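Local coordinates for 2,3-dihydroxybenzoate-AMP ligase (Bacillus subtilis, PDB 1MDB), which belongs to the ANL superfamily of AMP-binding enzymes, with a large N-terminal domain and a smaller C-terminal domain, at residues S182-L187 with P201-D206; K75-V80 with E119-A124. All coordinates share one frame; numbering follows the deposited sequence.

Contact 1: residues S182-L187 with P201-D206; sequences SDVAFL and PRTHDD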
ATOM      1  N   SER A 182      16.008  16.992  -4.370  1.00 33.31           N
ATOM      2  CA  SER A 182      14.723  17.675  -4.356  1.00 32.66           C
ATOM      3  C   SER A 182      13.857  17.379  -5.582  1.00 32.25           C
ATOM      4  O   SER A 182      12.710  17.819  -5.653  1.00 30.77           O
ATOM      5  CB  SER A 182      14.944  19.187  -4.232  1.00 34.34           C
ATOM      6  OG  SER A 182      15.745  19.670  -5.294  1.00 33.44           O
ATOM      7  N   ASP A 183      14.397  16.638  -6.545  1.00 31.13           N
ATOM      8  CA  ASP A 183      13.636  16.310  -7.747  1.00 33.17           C
ATOM      9  C   ASP A 183      12.563  15.265  -7.437  1.00 32.59           C
ATOM     10  O   ASP A 183      12.695  14.483  -6.492  1.00 32.34           O
ATOM     11  CB  ASP A 183      14.547  15.735  -8.853  1.00 33.67           C
ATOM     12  CG  ASP A 183      15.537  16.754  -9.420  1.00 37.13           C
ATOM     13  OD1 ASP A 183      15.273  17.973  -9.355  1.00 37.86           O
ATOM     14  OD2 ASP A 183      16.579  16.320  -9.961  1.00 38.47           O
ATOM     15  N   VAL A 184      11.493  15.260  -8.227  1.00 30.95           N
ATOM     16  CA  VAL A 184      10.469  14.244  -8.048  1.00 30.09           C
ATOM     17  C   VAL A 184      11.193  12.966  -8.452  1.00 28.84           C
ATOM     18  O   VAL A 184      11.907  12.948  -9.456  1.00 31.29           O
ATOM     19  CB  VAL A 184       9.270  14.452  -8.997  1.00 30.19           C
ATOM     20  CG1 VAL A 184       8.367  13.232  -8.954  1.00 25.82           C
ATOM     21  CG2 VAL A 184       8.492  15.714  -8.597  1.00 30.28           C
ATOM     22  N   ALA A 185      11.027  11.905  -7.675  1.00 30.02           N
ATOM     23  CA  ALA A 185      11.691  10.641  -7.975  1.00 29.52           C
ATOM     24  C   ALA A 185      10.776   9.653  -8.697  1.00 28.94           C
ATOM     25  O   ALA A 185      11.243   8.791  -9.450  1.00 29.91           O
ATOM     26  CB  ALA A 185      12.202  10.020  -6.683  1.00 29.54           C
ATOM     27  N   PHE A 186       9.475   9.771  -8.459  1.00 28.66           N
ATOM     28  CA  PHE A 186       8.510   8.868  -9.078  1.00 28.08           C
ATOM     29  C   PHE A 186       7.078   9.300  -8.791  1.00 28.20           C
ATOM     30  O   PHE A 186       6.840  10.188  -7.973  1.00 27.52           O
ATOM     31  CB  PHE A 186       8.719   7.448  -8.543  1.00 28.33           C
ATOM     32  CG  PHE A 186       8.481   7.314  -7.060  1.00 30.00           C
ATOM     33  CD1 PHE A 186       7.197   7.416  -6.531  1.00 31.46           C
ATOM     34  CD2 PHE A 186       9.542   7.096  -6.190  1.00 31.48           C
ATOM     35  CE1 PHE A 186       6.973   7.303  -5.161  1.00 32.09           C
ATOM     36  CE2 PHE A 186       9.333   6.981  -4.821  1.00 31.57           C
ATOM     37  CZ  PHE A 186       8.044   7.086  -4.305  1.00 33.11           C
ATOM     38  N   LEU A 187       6.127   8.644  -9.449  1.00 25.86           N
ATOM     39  CA  LEU A 187       4.726   8.942  -9.234  1.00 27.62           C
ATOM     40  C   LEU A 187       4.029   7.692  -8.713  1.00 26.76           C
ATOM     41  O   LEU A 187       4.065   6.640  -9.352  1.00 26.22           O
ATOM     42  CB  LEU A 187       4.062   9.411 -10.543  1.00 27.71           C
ATOM     43  CG  LEU A 187       4.732  10.590 -11.260  1.00 27.22           C
ATOM     44  CD1 LEU A 187       3.947  10.956 -12.510  1.00 27.73           C
ATOM     45  CD2 LEU A 187       4.809  11.776 -10.320  1.00 27.77           C
ATOM     46  N   PRO A 201       3.220  12.617  -6.786  1.00 27.44           N
ATOM     47  CA  PRO A 201       4.652  12.880  -6.941  1.00 27.74           C
ATOM     48  C   PRO A 201       5.375  12.773  -5.597  1.00 27.51           C
ATOM     49  O   PRO A 201       4.930  13.361  -4.612  1.00 26.52           O
ATOM     50  CB  PRO A 201       4.689  14.317  -7.461  1.00 28.30           C
ATOM     51  CG  PRO A 201       3.363  14.511  -8.090  1.00 27.27           C
ATOM     52  CD  PRO A 201       2.445  13.822  -7.114  1.00 29.36           C
ATOM     53  N   ARG A 202       6.464  12.011  -5.549  1.00 24.98           N
ATOM     54  CA  ARG A 202       7.264  11.897  -4.322  1.00 27.01           C
ATOM     55  C   ARG A 202       8.704  12.237  -4.717  1.00 28.30           C
ATOM     56  O   ARG A 202       9.186  11.800  -5.769  1.00 29.46           O
ATOM     57  CB  ARG A 202       7.207  10.481  -3.723  1.00 26.20           C
ATOM     58  CG  ARG A 202       5.821  10.003  -3.262  1.00 25.62           C
ATOM     59  CD  ARG A 202       5.150  10.971  -2.286  1.00 25.85           C
ATOM     60  NE  ARG A 202       5.813  11.018  -0.986  1.00 25.40           N
ATOM     61  CZ  ARG A 202       5.627  10.131  -0.017  1.00 28.17           C
ATOM     62  NH1 ARG A 202       4.782   9.121  -0.196  1.00 25.76           N
ATOM     63  NH2 ARG A 202       6.300  10.245   1.125  1.00 28.33           N
ATOM     64  N   THR A 203       9.374  13.046  -3.900  1.00 28.60           N
ATOM     65  CA  THR A 203      10.754  13.439  -4.178  1.00 28.85           C
ATOM     66  C   THR A 203      11.689  12.503  -3.408  1.00 30.30           C
ATOM     67  O   THR A 203      11.255  11.798  -2.497  1.00 27.45           O
ATOM     68  CB  THR A 203      11.033  14.912  -3.741  1.00 31.78           C
ATOM     69  OG1 THR A 203      10.948  15.019  -2.313  1.00 31.39           O
ATOM     70  CG2 THR A 203      10.012  15.874  -4.376  1.00 27.79           C
ATOM     71  N   HIS A 204      12.964  12.493  -3.791  1.00 29.28           N
ATOM     72  CA  HIS A 204      13.958  11.653  -3.138  1.00 31.48           C
ATOM     73  C   HIS A 204      14.021  12.006  -1.657  1.00 31.49           C
ATOM     74  O   HIS A 204      13.958  11.130  -0.795  1.00 32.74           O
ATOM     75  CB  HIS A 204      15.352  11.869  -3.753  1.00 28.87           C
ATOM     76  CG  HIS A 204      15.435  11.571  -5.220  1.00 30.19           C
ATOM     77  ND1 HIS A 204      16.052  10.443  -5.719  1.00 31.34           N
ATOM     78  CD2 HIS A 204      15.000  12.266  -6.297  1.00 27.74           C
ATOM     79  CE1 HIS A 204      15.995  10.455  -7.038  1.00 29.37           C
ATOM     80  NE2 HIS A 204      15.361  11.552  -7.415  1.00 30.00           N
ATOM     81  N   ASP A 205      14.153  13.296  -1.362  1.00 33.56           N
ATOM     82  CA  ASP A 205      14.236  13.745   0.026  1.00 34.62           C
ATOM     83  C   ASP A 205      13.047  13.363   0.900  1.00 33.29           C
ATOM     84  O   ASP A 205      13.224  12.792   1.979  1.00 33.32           O
ATOM     85  CB  ASP A 205      14.413  15.269   0.102  1.00 37.34           C
ATOM     86  CG  ASP A 205      15.864  15.693   0.004  1.00 39.91           C
ATOM     87  OD1 ASP A 205      16.712  15.056   0.669  1.00 39.63           O
ATOM     88  OD2 ASP A 205      16.154  16.665  -0.725  1.00 39.44           O
ATOM     89  N   ASP A 206      11.832  13.675   0.460  1.00 31.72           N
ATOM     90  CA  ASP A 206      10.691  13.358   1.305  1.00 30.69           C
ATOM     91  C   ASP A 206      10.433  11.856   1.417  1.00 30.39           C
ATOM     92  O   ASP A 206      10.038  11.388   2.473  1.00 29.61           O
ATOM     93  CB  ASP A 206       9.426  14.115   0.849  1.00 30.49           C
ATOM     94  CG  ASP A 206       8.670  13.409  -0.271  1.00 32.91           C
ATOM     95  OD1 ASP A 206       8.787  13.826  -1.446  1.00 30.90           O
ATOM     96  OD2 ASP A 206       7.956  12.433   0.033  1.00 32.90           O
TER
HETATM   97  O   HOH W   1      14.578  11.906 -10.280  1.00 31.29           O

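Contact 2: residues K75-V80 with E119-A124; sequences KDRVVV and EFAEAA. With SO4 (sulfate ion), chain B.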
ATOM      1  N   LYS A  75      13.320  13.169 -16.373  1.00 33.31           N
ATOM      2  CA  LYS A  75      11.951  13.669 -16.220  1.00 34.63           C
ATOM      3  C   LYS A  75      10.925  12.807 -16.971  1.00 33.32           C
ATOM      4  O   LYS A  75       9.719  12.960 -16.778  1.00 34.90           O
ATOM      5  CB  LYS A  75      11.822  15.132 -16.673  1.00 36.47           C
ATOM      6  CG  LYS A  75      12.444  16.150 -15.724  1.00 40.22           C
ATOM      7  CD  LYS A  75      11.884  17.556 -15.964  1.00 41.48           C
ATOM      8  CE  LYS A  75      12.122  18.024 -17.393  1.00 42.93           C
ATOM      9  NZ  LYS A  75      11.425  19.309 -17.696  1.00 44.99           N
ATOM     10  N   ASP A  76      11.393  11.907 -17.830  1.00 31.87           N
ATOM     11  CA  ASP A  76      10.472  11.034 -18.559  1.00 32.22           C
ATOM     12  C   ASP A  76       9.747  10.118 -17.585  1.00 30.89           C
ATOM     13  O   ASP A  76      10.344   9.639 -16.613  1.00 29.20           O
ATOM     14  CB  ASP A  76      11.209  10.135 -19.555  1.00 34.39           C
ATOM     15  CG  ASP A  76      11.454  10.805 -20.881  1.00 36.47           C
ATOM     16  OD1 ASP A  76      10.802  11.826 -21.157  1.00 38.94           O
ATOM     17  OD2 ASP A  76      12.289  10.296 -21.655  1.00 38.06           O
ATOM     18  N   ARG A  77       8.468   9.867 -17.842  1.00 29.08           N
ATOM     19  CA  ARG A  77       7.714   8.961 -16.996  1.00 27.70           C
ATOM     20  C   ARG A  77       7.761   7.571 -17.595  1.00 28.57           C
ATOM     21  O   ARG A  77       7.721   7.397 -18.819  1.00 26.64           O
ATOM     22  CB  ARG A  77       6.263   9.419 -16.837  1.00 28.26           C
ATOM     23  CG  ARG A  77       6.089  10.435 -15.727  1.00 27.65           C
ATOM     24  CD  ARG A  77       6.698  11.764 -16.125  1.00 28.78           C
ATOM     25  NE  ARG A  77       5.889  12.412 -17.153  1.00 28.07           N
ATOM     26  CZ  ARG A  77       6.216  13.549 -17.758  1.00 32.66           C
ATOM     27  NH1 ARG A  77       7.350  14.165 -17.438  1.00 28.07           N
ATOM     28  NH2 ARG A  77       5.400  14.079 -18.670  1.00 28.84           N
ATOM     29  N   VAL A  78       7.875   6.574 -16.727  1.00 28.81           N
ATOM     30  CA  VAL A  78       7.927   5.198 -17.184  1.00 27.26           C
ATOM     31  C   VAL A  78       7.021   4.343 -16.331  1.00 27.62           C
ATOM     32  O   VAL A  78       7.279   4.133 -15.142  1.00 28.55           O
ATOM     33  CB  VAL A  78       9.372   4.656 -17.141  1.00 28.04           C
ATOM     34  CG1 VAL A  78       9.404   3.195 -17.540  1.00 24.73           C
ATOM     35  CG2 VAL A  78      10.255   5.482 -18.082  1.00 24.59           C
ATOM     36  N   VAL A  79       5.942   3.862 -16.941  1.00 27.16           N
ATOM     37  CA  VAL A  79       4.990   3.020 -16.239  1.00 24.22           C
ATOM     38  C   VAL A  79       5.623   1.662 -16.010  1.00 25.26           C
ATOM     39  O   VAL A  79       5.971   0.957 -16.963  1.00 26.01           O
ATOM     40  CB  VAL A  79       3.686   2.850 -17.039  1.00 24.40           C
ATOM     41  CG1 VAL A  79       2.662   2.058 -16.220  1.00 23.29           C
ATOM     42  CG2 VAL A  79       3.119   4.212 -17.402  1.00 23.35           C
ATOM     43  N   VAL A  80       5.797   1.315 -14.738  1.00 23.75           N
ATOM     44  CA  VAL A  80       6.381   0.036 -14.343  1.00 23.85           C
ATOM     45  C   VAL A  80       5.269  -0.837 -13.748  1.00 23.87           C
ATOM     46  O   VAL A  80       4.599  -0.448 -12.789  1.00 25.54           O
ATOM     47  CB  VAL A  80       7.508   0.228 -13.274  1.00 23.61           C
ATOM     48  CG1 VAL A  80       8.210  -1.102 -12.997  1.00 24.77           C
ATOM     49  CG2 VAL A  80       8.522   1.265 -13.747  1.00 22.17           C
ATOM     50  N   GLU A 119      -1.210   7.590 -20.933  1.00 35.67           N
ATOM     51  CA  GLU A 119      -1.665   8.833 -21.564  1.00 36.38           C
ATOM     52  C   GLU A 119      -1.398  10.013 -20.639  1.00 34.50           C
ATOM     53  O   GLU A 119      -0.640  10.921 -20.960  1.00 33.52           O
ATOM     54  CB  GLU A 119      -3.165   8.776 -21.836  1.00 39.45           C
ATOM     55  CG  GLU A 119      -3.562   8.612 -23.283  1.00 45.97           C
ATOM     56  CD  GLU A 119      -5.060   8.761 -23.467  1.00 48.43           C
ATOM     57  OE1 GLU A 119      -5.583   9.862 -23.195  1.00 52.69           O
ATOM     58  OE2 GLU A 119      -5.717   7.781 -23.871  1.00 50.80           O
ATOM     59  N   PHE A 120      -2.061   9.988 -19.490  1.00 33.20           N
ATOM     60  CA  PHE A 120      -1.933  11.028 -18.482  1.00 32.25           C
ATOM     61  C   PHE A 120      -0.468  11.381 -18.216  1.00 33.47           C
ATOM     62  O   PHE A 120      -0.065  12.529 -18.375  1.00 33.96           O
ATOM     63  CB  PHE A 120      -2.610  10.552 -17.202  1.00 29.76           C
ATOM     64  CG  PHE A 120      -2.781  11.618 -16.162  1.00 26.73           C
ATOM     65  CD1 PHE A 120      -3.260  12.877 -16.504  1.00 27.40           C
ATOM     66  CD2 PHE A 120      -2.528  11.340 -14.826  1.00 24.53           C
ATOM     67  CE1 PHE A 120      -3.490  13.843 -15.525  1.00 28.72           C
ATOM     68  CE2 PHE A 120      -2.756  12.301 -13.836  1.00 26.68           C
ATOM     69  CZ  PHE A 120      -3.237  13.551 -14.186  1.00 26.18           C
ATOM     70  N   ALA A 121       0.328  10.391 -17.826  1.00 32.73           N
ATOM     71  CA  ALA A 121       1.736  10.624 -17.544  1.00 32.12           C
ATOM     72  C   ALA A 121       2.581  10.820 -18.805  1.00 34.02           C
ATOM     73  O   ALA A 121       3.776  11.122 -18.714  1.00 32.14           O
ATOM     74  CB  ALA A 121       2.290   9.471 -16.722  1.00 33.56           C
ATOM     75  N   GLU A 122       1.968  10.653 -19.978  1.00 33.81           N
ATOM     76  CA  GLU A 122       2.696  10.814 -21.234  1.00 34.37           C
ATOM     77  C   GLU A 122       3.956   9.958 -21.147  1.00 33.25           C
ATOM     78  O   GLU A 122       5.065  10.423 -21.408  1.00 35.12           O
ATOM     79  CB  GLU A 122       3.058  12.295 -21.444  1.00 37.08           C
ATOM     80  CG  GLU A 122       1.847  13.194 -21.735  1.00 41.85           C
ATOM     81  CD  GLU A 122       2.073  14.666 -21.385  1.00 44.10           C
ATOM     82  OE1 GLU A 122       3.090  15.244 -21.812  1.00 46.68           O
ATOM     83  OE2 GLU A 122       1.223  15.248 -20.682  1.00 45.44           O
ATOM     84  N   ALA A 123       3.759   8.699 -20.777  1.00 30.85           N
ATOM     85  CA  ALA A 123       4.839   7.735 -20.604  1.00 30.91           C
ATOM     86  C   ALA A 123       5.707   7.509 -21.836  1.00 31.18           C
ATOM     87  O   ALA A 123       5.203   7.381 -22.958  1.00 30.63           O
ATOM     88  CB  ALA A 123       4.258   6.401 -20.131  1.00 29.32           C
ATOM     89  N   ALA A 124       7.016   7.445 -21.608  1.00 31.67           N
ATOM     90  CA  ALA A 124       7.987   7.211 -22.673  1.00 31.34           C
ATOM     91  C   ALA A 124       8.252   5.719 -22.828  1.00 30.82           C
ATOM     92  O   ALA A 124       8.806   5.273 -23.845  1.00 31.26           O
ATOM     93  CB  ALA A 124       9.289   7.933 -22.362  1.00 30.87           C
TER
HETATM   94  S   SO4 B 999       7.745  18.050 -17.978  1.00 53.54           S
HETATM   95  O1  SO4 B 999       6.492  17.268 -17.973  1.00 50.55           O
HETATM   96  O2  SO4 B 999       8.002  18.599 -16.631  1.00 50.01           O
HETATM   97  O3  SO4 B 999       8.866  17.176 -18.377  1.00 53.36           O
HETATM   98  O4  SO4 B 999       7.627  19.154 -18.955  1.00 52.60           O

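Contact 1: residues S182-L187 with P201-D206
The carbonyl oxygen R202 O takes two backbone N-H groups from the opposite strand: A185 N at 2.7 Å, lying in the carbonyl plane, and F186 N by a weak bond at 3.4 Å. Two residues facing one make this a classic beta bulge; F186 O accepts R202 N at 3.1 Å, and the ladder continues to L187 beside P201. The bulge turns A185 CB onto the imidazole of H204, a CH-pi contact 3.6 Å from the ring centroid and only 12° off its normal. At the edge of that ring D183 O approaches CD2, and a water lying in the ring plane joins H204 NE2 to V184 O at 3.0 Å from each. The other ring nitrogen, ND1, is hydrogen-bonded to F27 N. F186 CG sits between its backbone N and carbonyl carbon (chi1 63°), which lays the ring alongside R202; CE1 and CZ rest against R202 CB, CE1 at 3.5 Å. The bent arginine chain then runs away from the ring to D206, whose OD2 receives both NE (2.8 Å) and NH2 near the guanidinium plane. D206 OD1 accepts T203 N and T203 OG1 from one face of the carboxylate, while D206 N returns a bond to T203 OG1, closing a capping box at the start of helix 204-218. Each carboxylate oxygen thus has two donors, an environment that would favour the charged aspartate and that fixes the arginine against the first helical turn as the strand ends.

Contact 2: residues K75-V80 with E119-A124
R77 and A123 come closest in the backbone, their CA atoms 4.8 Å apart, where strand 77-80 meets the chain leaving helix 111-120; the two runs are 102° apart, nearly perpendicular. A124 N donates a nearly straight bond to R77 O at 2.9 Å, and A123 CA lies against the same oxygen. E122, the first residue to leave helical torsions, has positive phi and completes a Schellman motif, and the preceding carbonyl, A121 O, is taken up by the arginine. R77 is bent at chi2 and chi3 (71° and 72°), which curls its chain over A121 and brings NE to A121 O at 2.9 Å; NH2 adds a weak bond to that oxygen. NH1 reaches back to K75 O at 2.7 Å, that oxygen lying out of the guanidinium plane. A sulfate ion, probably from the crystallisation liquor, is held weakly by NH1 and K75 NZ, and also by K3 N. The E122 carboxylate stays beyond salt-bridge range of R77 and pairs with K394 instead. V79 CG2 meets A123 CB at 3.7 Å in an apolar contact; separately, A124 CB packs against the carboxylate of D76, whose OD2 is bonded to Q73 N. The arrangement belongs to a beta-alpha-beta crossover: helix 111-120 links strand 101-104 to strand 125-132, and 77-80 lies between these two, parallel to both, with the helix-to-strand turn fastened to its beginning.

Contacts 1 and 2 have centres 15 Å apart and touch directly, L187 CD1 packing on R77 CG at 3.9 Å. Strand 101-104 joins them: L187 makes backbone bonds with P102 and F104, whereas V78 bonds to L101 and V103, so the hairpin of contact 1 is tied to the sheet that holds strand 77-80. Contact 1 lies nearer the ligands. The side chain of R202 is about 7 Å from 2,3-dihydroxy-benzoic acid and about 8 Å from adenosine monophosphate, and the loop connecting its two strands is the Ser/Thr/Gly-rich signature of this superfamily. Contact 2 is structural packing, its centre about 21 Å from that of the chain, against 17 Å for contact 1.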